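Long-range contact in CdiI immunity protein (PDB 5E3E), which probably protects its own Yersinia kristensenii cell by binding and neutralising the cognate CdiA toxin domain, a nuclease of the RNase A superfamily: residues Pro61-Leu69 with Tyr79-Leu90. Residues are numbered along the deposited sequence; the frame is centred on the assembly and turned at random.
Sequences PDDELQDIL and YPNEWSSSEEWL
Helix 62-69 passes the start of helix 86-90 at 10.1 Å between axes, their directions 52° apart, and the backbones come closest where Gln66 CA lies 5.8 Å from Ser86 CA. Asp62 reaches across with CG anti to its own nitrogen (chi1 -171°), and its OD1 accepts a nearly straight bond from Ser86 N at 2.9 Å, met on the syn side of the carboxylate. A carboxylate suits this place, because the first amides of a helix lack acceptors within it; a water carries OD1 on to Glu87 N, while Ser85, the N-cap residue, accepts from Glu88 N through OG. The small Ser86 side chain fits as a knob into the hole formed by Asp62, Leu65, Gln66 and Leu69. In this all-helical immunity protein the contact joins the last two helices, and Leu69 and Leu90 both continue onto helix 42-56. Serine suits its place by accepting and donating at once: Ser86 OG, in the ring plane at its edge, accepts from Tyr79 OH (2.7 Å) and donates to a water that in turn donates to Asp62 OD2 and Gln66 OE1. Pro80 and Trp89 hold the tyrosine ring between them. Deeper in, Leu69 CD1 lies 3.9 Å from Tyr79 CZ, and Leu69 meets Leu90 tip to tip, branched alkyl ends filling the buried side.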
ATOM      1  N   PRO A  61     -20.324 -12.186  -3.461  1.00 15.11           N
ATOM      2  CA  PRO A  61     -19.607 -13.051  -4.386  1.00 15.18           C
ATOM      3  C   PRO A  61     -18.099 -12.825  -4.312  1.00 14.85           C
ATOM      4  O   PRO A  61     -17.652 -11.672  -4.268  1.00 14.14           O
ATOM      5  CB  PRO A  61     -20.138 -12.616  -5.741  1.00 15.57           C
ATOM      6  CG  PRO A  61     -21.548 -12.169  -5.440  1.00 15.91           C
ATOM      7  CD  PRO A  61     -21.403 -11.442  -4.138  1.00 15.57           C
ATOM      8  N   ASP A  62     -17.312 -13.906  -4.282  1.00 14.87           N
ATOM      9  CA  ASP A  62     -15.898 -13.739  -4.049  1.00 15.20           C
ATOM     10  C   ASP A  62     -15.221 -12.823  -5.052  1.00 15.44           C
ATOM     11  O   ASP A  62     -14.297 -12.100  -4.698  1.00 14.75           O
ATOM     12  CB  ASP A  62     -15.166 -15.083  -4.059  1.00 15.49           C
ATOM     13  CG  ASP A  62     -13.718 -14.942  -3.597  1.00 15.66           C
ATOM     14  OD1 ASP A  62     -13.577 -14.509  -2.455  1.00 15.80           O
ATOM     15  OD2 ASP A  62     -12.793 -15.182  -4.414  1.00 16.33           O
ATOM     16  N   ASP A  63     -15.619 -12.900  -6.317  1.00 16.64           N
ATOM     17  CA  ASP A  63     -14.991 -12.040  -7.314  1.00 17.64           C
ATOM     18  C   ASP A  63     -15.171 -10.538  -7.000  1.00 16.76           C
ATOM     19  O   ASP A  63     -14.241  -9.740  -7.244  1.00 15.46           O
ATOM     20  CB  ASP A  63     -15.396 -12.427  -8.750  1.00 20.32           C
ATOM     21  CG  ASP A  63     -16.893 -12.260  -9.063  1.00 23.59           C
ATOM     22  OD1 ASP A  63     -17.720 -12.001  -8.181  1.00 25.39           O
ATOM     23  OD2 ASP A  63     -17.248 -12.440 -10.271  1.00 28.92           O
ATOM     24  N   GLU A  64     -16.330 -10.177  -6.432  1.00 16.21           N
ATOM     25  CA  GLU A  64     -16.571  -8.776  -6.070  1.00 16.44           C
ATOM     26  C   GLU A  64     -15.749  -8.379  -4.852  1.00 14.85           C
ATOM     27  O   GLU A  64     -15.159  -7.313  -4.829  1.00 14.77           O
ATOM     28  CB  GLU A  64     -18.064  -8.481  -5.867  1.00 18.02           C
ATOM     29  CG  GLU A  64     -18.903  -8.745  -7.107  1.00 20.34           C
ATOM     30  CD  GLU A  64     -20.429  -8.681  -6.893  1.00 23.08           C
ATOM     31  OE1 GLU A  64     -20.911  -7.986  -5.969  1.00 23.95           O
ATOM     32  OE2 GLU A  64     -21.137  -9.330  -7.687  1.00 25.00           O
ATOM     33  N   LEU A  65     -15.691  -9.230  -3.839  1.00 13.81           N
ATOM     34  CA  LEU A  65     -14.890  -8.931  -2.659  1.00 13.07           C
ATOM     35  C   LEU A  65     -13.435  -8.874  -3.036  1.00 12.69           C
ATOM     36  O   LEU A  65     -12.712  -8.000  -2.550  1.00 12.40           O
ATOM     37  CB  LEU A  65     -15.137  -9.921  -1.525  1.00 12.85           C
ATOM     38  CG  LEU A  65     -14.447  -9.616  -0.199  1.00 12.60           C
ATOM     39  CD1 LEU A  65     -14.690  -8.181   0.255  1.00 12.53           C
ATOM     40  CD2 LEU A  65     -14.942 -10.650   0.814  1.00 12.81           C
ATOM     41  N   GLN A  66     -12.986  -9.739  -3.942  1.00 12.76           N
ATOM     42  CA  GLN A  66     -11.570  -9.679  -4.342  1.00 12.90           C
ATOM     43  C   GLN A  66     -11.250  -8.399  -5.083  1.00 13.07           C
ATOM     44  O   GLN A  66     -10.205  -7.825  -4.894  1.00 12.91           O
ATOM     45  CB  GLN A  66     -11.155 -10.892  -5.198  1.00 13.25           C
ATOM     46  CG  GLN A  66      -9.673 -10.984  -5.518  1.00 13.41           C
ATOM     47  CD  GLN A  66      -9.343 -12.199  -6.370  1.00 13.95           C
ATOM     48  OE1 GLN A  66      -9.530 -13.371  -5.961  1.00 14.68           O
ATOM     49  NE2 GLN A  66      -8.845 -11.936  -7.557  1.00 14.59           N
ATOM     50  N   ASP A  67     -12.151  -7.938  -5.927  1.00 13.75           N
ATOM     51  CA  ASP A  67     -11.930  -6.667  -6.626  1.00 14.67           C
ATOM     52  C   ASP A  67     -11.852  -5.516  -5.627  1.00 13.42           C
ATOM     53  O   ASP A  67     -11.010  -4.638  -5.752  1.00 12.93           O
ATOM     54  CB  ASP A  67     -13.093  -6.409  -7.588  1.00 16.64           C
ATOM     55  CG  ASP A  67     -12.864  -5.244  -8.474  1.00 18.85           C
ATOM     56  OD1 ASP A  67     -11.762  -5.125  -9.022  1.00 21.28           O
ATOM     57  OD2 ASP A  67     -13.839  -4.481  -8.699  1.00 22.80           O
ATOM     58  N   ILE A  68     -12.673  -5.565  -4.585  1.00 12.52           N
ATOM     59  CA  ILE A  68     -12.631  -4.537  -3.563  1.00 12.38           C
ATOM     60  C   ILE A  68     -11.267  -4.516  -2.855  1.00 12.30           C
ATOM     61  O   ILE A  68     -10.650  -3.458  -2.708  1.00 12.52           O
ATOM     62  CB  ILE A  68     -13.767  -4.748  -2.535  1.00 12.22           C
ATOM     63  CG1 ILE A  68     -15.130  -4.343  -3.180  1.00 12.50           C
ATOM     64  CG2 ILE A  68     -13.549  -3.938  -1.282  1.00 12.31           C
ATOM     65  CD1 ILE A  68     -16.337  -4.977  -2.554  1.00 12.80           C
ATOM     66  N   LEU A  69     -10.834  -5.675  -2.394  1.00 12.10           N
ATOM     67  CA  LEU A  69      -9.570  -5.739  -1.610  1.00 12.16           C
ATOM     68  C   LEU A  69      -8.326  -5.445  -2.435  1.00 12.22           C
ATOM     69  O   LEU A  69      -7.484  -4.643  -2.023  1.00 12.55           O
ATOM     70  CB  LEU A  69      -9.420  -7.067  -0.883  1.00 12.41           C
ATOM     71  CG  LEU A  69     -10.568  -7.457   0.049  1.00 12.59           C
ATOM     72  CD1 LEU A  69     -10.273  -8.802   0.696  1.00 12.84           C
ATOM     73  CD2 LEU A  69     -10.799  -6.428   1.135  1.00 13.08           C
ATOM     74  N   TYR A  79      -3.025 -12.303  -1.795  1.00 12.24           N
ATOM     75  CA  TYR A  79      -3.514 -13.302  -0.834  1.00 12.60           C
ATOM     76  C   TYR A  79      -4.198 -14.531  -1.465  1.00 13.16           C
ATOM     77  O   TYR A  79      -4.148 -15.607  -0.864  1.00 13.27           O
ATOM     78  CB  TYR A  79      -4.414 -12.641   0.236  1.00 12.50           C
ATOM     79  CG  TYR A  79      -5.675 -12.073  -0.345  1.00 12.02           C
ATOM     80  CD1 TYR A  79      -6.803 -12.870  -0.571  1.00 12.03           C
ATOM     81  CD2 TYR A  79      -5.720 -10.742  -0.710  1.00 11.90           C
ATOM     82  CE1 TYR A  79      -7.952 -12.337  -1.196  1.00 12.00           C
ATOM     83  CE2 TYR A  79      -6.845 -10.202  -1.333  1.00 11.79           C
ATOM     84  CZ  TYR A  79      -7.967 -11.004  -1.551  1.00 11.91           C
ATOM     85  OH  TYR A  79      -9.119 -10.467  -2.143  1.00 12.11           O
ATOM     86  N   PRO A  80      -4.769 -14.423  -2.705  1.00 13.48           N
ATOM     87  CA  PRO A  80      -5.388 -15.667  -3.222  1.00 14.51           C
ATOM     88  C   PRO A  80      -4.390 -16.833  -3.402  1.00 16.16           C
ATOM     89  O   PRO A  80      -4.805 -17.992  -3.484  1.00 17.01           O
ATOM     90  CB  PRO A  80      -6.014 -15.218  -4.551  1.00 14.18           C
ATOM     91  CG  PRO A  80      -6.330 -13.802  -4.317  1.00 13.72           C
ATOM     92  CD  PRO A  80      -5.121 -13.296  -3.587  1.00 13.49           C
ATOM     93  N   ASN A  81      -3.091 -16.575  -3.392  1.00 18.50           N
ATOM     94  CA  ASN A  81      -2.162 -17.702  -3.516  1.00 20.82           C
ATOM     95  C   ASN A  81      -2.021 -18.477  -2.232  1.00 20.47           C
ATOM     96  O   ASN A  81      -1.566 -19.624  -2.270  1.00 21.75           O
ATOM     97  CB  ASN A  81      -0.843 -17.278  -4.167  1.00 23.77           C
ATOM     98  CG  ASN A  81      -0.941 -17.282  -5.709  1.00 26.09           C
ATOM     99  OD1 ASN A  81      -1.832 -17.926  -6.307  1.00 28.52           O
ATOM    100  ND2 ASN A  81      -0.039 -16.579  -6.357  1.00 29.36           N
ATOM    101  N   GLU A  82      -2.438 -17.890  -1.112  1.00 19.37           N
ATOM    102  CA  GLU A  82      -2.456 -18.572   0.180  1.00 19.40           C
ATOM    103  C   GLU A  82      -3.851 -18.859   0.715  1.00 18.01           C
ATOM    104  O   GLU A  82      -3.959 -19.559   1.711  1.00 18.58           O
ATOM    105  CB  GLU A  82      -1.705 -17.760   1.222  1.00 20.69           C
ATOM    106  CG  GLU A  82      -0.198 -17.978   1.169  1.00 23.01           C
ATOM    107  CD  GLU A  82       0.439 -17.347  -0.021  1.00 24.38           C
ATOM    108  OE1 GLU A  82       0.806 -18.070  -0.962  1.00 28.07           O
ATOM    109  OE2 GLU A  82       0.560 -16.120  -0.032  1.00 27.29           O
ATOM    110  N   TRP A  83      -4.907 -18.272   0.116  1.00 15.92           N
ATOM    111  CA  TRP A  83      -6.247 -18.289   0.717  1.00 14.63           C
ATOM    112  C   TRP A  83      -7.286 -18.601  -0.335  1.00 14.32           C
ATOM    113  O   TRP A  83      -7.235 -18.047  -1.414  1.00 14.45           O
ATOM    114  CB  TRP A  83      -6.587 -16.951   1.406  1.00 14.06           C
ATOM    115  CG  TRP A  83      -5.694 -16.742   2.593  1.00 13.52           C
ATOM    116  CD1 TRP A  83      -4.495 -16.115   2.612  1.00 13.56           C
ATOM    117  CD2 TRP A  83      -5.874 -17.320   3.882  1.00 13.25           C
ATOM    118  NE1 TRP A  83      -3.902 -16.245   3.878  1.00 13.43           N
ATOM    119  CE2 TRP A  83      -4.757 -16.957   4.670  1.00 13.25           C
ATOM    120  CE3 TRP A  83      -6.882 -18.107   4.460  1.00 13.25           C
ATOM    121  CZ2 TRP A  83      -4.636 -17.341   6.004  1.00 13.33           C
ATOM    122  CZ3 TRP A  83      -6.755 -18.477   5.784  1.00 13.36           C
ATOM    123  CH2 TRP A  83      -5.635 -18.120   6.526  1.00 13.49           C
ATOM    124  N   SER A  84      -8.226 -19.481   0.007  1.00 13.99           N
ATOM    125  CA  SER A  84      -9.221 -19.998  -0.944  1.00 14.01           C
ATOM    126  C   SER A  84     -10.236 -18.939  -1.328  1.00 13.92           C
ATOM    127  O   SER A  84     -10.887 -19.089  -2.356  1.00 14.39           O
ATOM    128  CB  SER A  84     -10.011 -21.196  -0.376  1.00 14.25           C
ATOM    129  OG  SER A  84     -10.817 -20.815   0.763  1.00 14.40           O
ATOM    130  N   SER A  85     -10.384 -17.910  -0.502  1.00 13.43           N
ATOM    131  CA  SER A  85     -11.385 -16.862  -0.737  1.00 13.37           C
ATOM    132  C   SER A  85     -10.990 -15.606   0.002  1.00 12.95           C
ATOM    133  O   SER A  85     -10.228 -15.641   0.984  1.00 12.78           O
ATOM    134  CB  SER A  85     -12.801 -17.293  -0.301  1.00 13.74           C
ATOM    135  OG  SER A  85     -12.905 -17.301   1.134  1.00 13.83           O
ATOM    136  N   SER A  86     -11.562 -14.494  -0.429  1.00 12.88           N
ATOM    137  CA  SER A  86     -11.364 -13.212   0.222  1.00 12.92           C
ATOM    138  C   SER A  86     -11.995 -13.211   1.629  1.00 13.10           C
ATOM    139  O   SER A  86     -11.414 -12.668   2.567  1.00 12.68           O
ATOM    140  CB  SER A  86     -11.904 -12.082  -0.644  1.00 13.32           C
ATOM    141  OG  SER A  86     -11.257 -12.060  -1.919  1.00 13.33           O
ATOM    142  N   GLU A  87     -13.160 -13.829   1.785  1.00 13.71           N
ATOM    143  CA  GLU A  87     -13.749 -14.013   3.128  1.00 14.74           C
ATOM    144  C   GLU A  87     -12.782 -14.688   4.071  1.00 14.01           C
ATOM    145  O   GLU A  87     -12.630 -14.287   5.211  1.00 13.58           O
ATOM    146  CB  GLU A  87     -15.013 -14.876   3.042  1.00 16.56           C
ATOM    147  CG  GLU A  87     -15.679 -15.180   4.378  1.00 18.68           C
ATOM    148  CD  GLU A  87     -16.891 -16.083   4.259  1.00 21.19           C
ATOM    149  OE1 GLU A  87     -17.378 -16.539   5.316  1.00 24.25           O
ATOM    150  OE2 GLU A  87     -17.387 -16.311   3.136  1.00 23.04           O
ATOM    151  N   GLU A  88     -12.168 -15.767   3.633  1.00 13.97           N
ATOM    152  CA  GLU A  88     -11.282 -16.502   4.548  1.00 14.25           C
ATOM    153  C   GLU A  88     -10.055 -15.646   4.947  1.00 13.04           C
ATOM    154  O   GLU A  88      -9.609 -15.682   6.084  1.00 13.20           O
ATOM    155  CB  GLU A  88     -10.889 -17.856   3.990  1.00 15.72           C
ATOM    156  CG  GLU A  88     -12.050 -18.841   3.860  1.00 18.36           C
ATOM    157  CD  GLU A  88     -12.911 -18.989   5.105  1.00 22.12           C
ATOM    158  OE1 GLU A  88     -12.354 -19.056   6.215  1.00 24.61           O
ATOM    159  OE2 GLU A  88     -14.173 -19.039   4.995  1.00 27.68           O
ATOM    160  N   TRP A  89      -9.503 -14.881   4.023  1.00 12.08           N
ATOM    161  CA  TRP A  89      -8.350 -14.054   4.356  1.00 11.58           C
ATOM    162  C   TRP A  89      -8.787 -12.975   5.340  1.00 11.37           C
ATOM    163  O   TRP A  89      -8.086 -12.717   6.313  1.00 11.01           O
ATOM    164  CB  TRP A  89      -7.696 -13.409   3.137  1.00 11.46           C
ATOM    165  CG  TRP A  89      -6.439 -12.716   3.521  1.00 11.49           C
ATOM    166  CD1 TRP A  89      -5.428 -13.248   4.284  1.00 11.55           C
ATOM    167  CD2 TRP A  89      -6.066 -11.363   3.259  1.00 11.74           C
ATOM    168  NE1 TRP A  89      -4.443 -12.318   4.489  1.00 11.78           N
ATOM    169  CE2 TRP A  89      -4.807 -11.154   3.857  1.00 11.81           C
ATOM    170  CE3 TRP A  89      -6.642 -10.326   2.517  1.00 11.96           C
ATOM    171  CZ2 TRP A  89      -4.132  -9.950   3.764  1.00 12.32           C
ATOM    172  CZ3 TRP A  89      -5.977  -9.135   2.444  1.00 12.38           C
ATOM    173  CH2 TRP A  89      -4.740  -8.952   3.042  1.00 12.56           C
ATOM    174  N   LEU A  90      -9.945 -12.332   5.104  1.00 11.45           N
ATOM    175  CA  LEU A  90     -10.385 -11.295   6.051  1.00 11.61           C
ATOM    176  C   LEU A  90     -10.623 -11.883   7.461  1.00 11.68           C
ATOM    177  O   LEU A  90     -10.342 -11.207   8.452  1.00 11.55           O
ATOM    178  CB  LEU A  90     -11.650 -10.585   5.579  1.00 12.13           C
ATOM    179  CG  LEU A  90     -11.530  -9.677   4.353  1.00 12.46           C
ATOM    180  CD1 LEU A  90     -12.869  -9.056   3.993  1.00 13.23           C
ATOM    181  CD2 LEU A  90     -10.523  -8.597   4.540  1.00 12.61           C
TER
HETATM  182  O   HOH W   1     -15.120 -14.479  -0.277  1.00 13.99           O
HETATM  183  O   HOH W   2     -10.439 -14.097  -3.476  1.00 15.35           O
HETATM  184  O   HOH W   3     -12.268 -18.011  -4.627  0.50 19.28           O